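Local coordinates for protein homospermidine synthase (Legionella pneumophila subsp. pneumophila str. Philadelphia 1, PDB 2PH5) that probably makes the polyamine homospermidine and binds the dinucleotide NAD in a Rossmann-type domain, at residues A[192-195]-A[196-199]. Residues are numbered along the deposited sequence; the frame is centred on the assembly and turned at random.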
loop_
_atom_site.group_PDB
_atom_site.type_symbol
_atom_site.label_atom_id
_atom_site.label_comp_id
_atom_site.label_asym_id
_atom_site.label_seq_id
_atom_site.Cartn_x
_atom_site.Cartn_y
_atom_site.Cartn_z
ATOM N N ALA A 192 -7.033 -30.171 21.739
ATOM C CA ALA A 192 -8.274 -29.542 21.313
ATOM C C ALA A 192 -9.113 -29.245 22.548
ATOM O O ALA A 192 -9.670 -28.159 22.687
ATOM C CB ALA A 192 -9.030 -30.469 20.374
ATOM N N ASN A 193 -9.184 -30.221 23.450
ATOM C CA ASN A 193 -9.957 -30.089 24.677
ATOM C C ASN A 193 -9.474 -28.921 25.533
ATOM O O ASN A 193 -10.285 -28.179 26.087
ATOM C CB ASN A 193 -9.899 -31.401 25.456
ATOM C CG ASN A 193 -10.346 -31.246 26.885
ATOM O OD1 ASN A 193 -9.533 -30.961 27.771
ATOM N ND2 ASN A 193 -11.646 -31.417 27.126
ATOM N N LEU A 194 -8.155 -28.767 25.644
ATOM C CA LEU A 194 -7.569 -27.670 26.404
ATOM C C LEU A 194 -7.937 -26.349 25.746
ATOM O O LEU A 194 -8.184 -25.358 26.427
ATOM C CB LEU A 194 -6.043 -27.792 26.459
ATOM C CG LEU A 194 -5.319 -26.548 26.997
ATOM C CD1 LEU A 194 -5.733 -26.297 28.427
ATOM C CD2 LEU A 194 -3.820 -26.729 26.903
ATOM N N ALA A 195 -7.980 -26.331 24.417
ATOM C CA ALA A 195 -8.324 -25.100 23.711
ATOM C C ALA A 195 -9.758 -24.696 24.017
ATOM O O ALA A 195 -10.044 -23.527 24.270
ATOM C CB ALA A 195 -8.135 -25.278 22.206
HETATM N N MSE A 196 -10.656 -25.672 23.996
HETATM C CA MSE A 196 -12.056 -25.403 24.266
HETATM C C MSE A 196 -12.295 -25.015 25.724
HETATM O O MSE A 196 -13.012 -24.057 26.007
HETATM C CB MSE A 196 -12.895 -26.622 23.921
HETATM C CG MSE A 196 -14.366 -26.437 24.222
HETATM SE SE MSE A 196 -15.287 -28.132 24.255
HETATM C CE MSE A 196 -14.911 -28.566 26.109
ATOM N N THR A 197 -11.693 -25.756 26.649
ATOM C CA THR A 197 -11.862 -25.468 28.066
ATOM C C THR A 197 -11.351 -24.067 28.401
ATOM O O THR A 197 -11.786 -23.462 29.382
ATOM C CB THR A 197 -11.163 -26.555 28.952
ATOM O OG1 THR A 197 -11.238 -26.185 30.333
ATOM C CG2 THR A 197 -9.720 -26.731 28.562
ATOM N N LEU A 198 -10.449 -23.543 27.573
ATOM C CA LEU A 198 -9.909 -22.195 27.772
ATOM C C LEU A 198 -10.709 -21.092 27.066
ATOM O O LEU A 198 -10.387 -19.913 27.200
ATOM C CB LEU A 198 -8.447 -22.132 27.323
ATOM C CG LEU A 198 -7.402 -22.465 28.391
ATOM C CD1 LEU A 198 -7.897 -23.585 29.294
ATOM C CD2 LEU A 198 -6.107 -22.843 27.712
ATOM N N GLY A 199 -11.735 -21.470 26.306
ATOM C CA GLY A 199 -12.564 -20.476 25.634
ATOM C C GLY A 199 -12.031 -19.856 24.354
ATOM O O GLY A 199 -12.510 -18.812 23.905
#
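Leu194 and Leu198 meet one turn apart on the buried flank of helix 188-197, at its C-terminal end. Leu194 places CG anti to its own backbone N (chi1 169°), and its CD1 faces the fork of Leu198, 3.5 Å from CD2 and 3.6 Å from CD1 of that residue. The two side chains run at a slant to each other; the apolar contact is carried mainly by Leu194 CD1, with Leu194 CG behind it, 3.9 Å from Leu198 CD2. Leu171 and Leu172 of helix 158-176 also touch Leu194, which places this pair against the neighbouring helix. On another buried flank, Ala195 packs on Tyr313 of strand 311-322.

Asn193, Met196 and Thr197 form the loose, exposed side, where the side chains approach one another no closer than the 4.3 Å between Asn193 OD1 and Thr197 CG2. Asn193 ND2 is 4.5 Å from CE of the selenomethionine Met196, whose chain bends at its last torsion. Met196 nevertheless also rests on Leu305 and Tyr313.

Backbone geometry records how the helix ends. Met196 N bonds to Ala192 O at 3.0 Å, and Thr197 N bonds to Asn193 O at 2.9 Å. At Leu198 this regularity fails, since its N makes two weak bonds, to Leu194 O and to Ala195 O. Gly199 then turns to positive phi (79°) and sends its N back to Met196 O at 2.9 Å, while Leu198 O accepts a hydrogen bond from Asn366 ND2. Positive phi at Gly199, together with two bonds back into the last turn, of which Gly199 N to Met196 O is one, makes this a Schellman motif, here terminating helix 188-197 ahead of strand 202-213 in the saccharopine dehydrogenase-like C-terminal region.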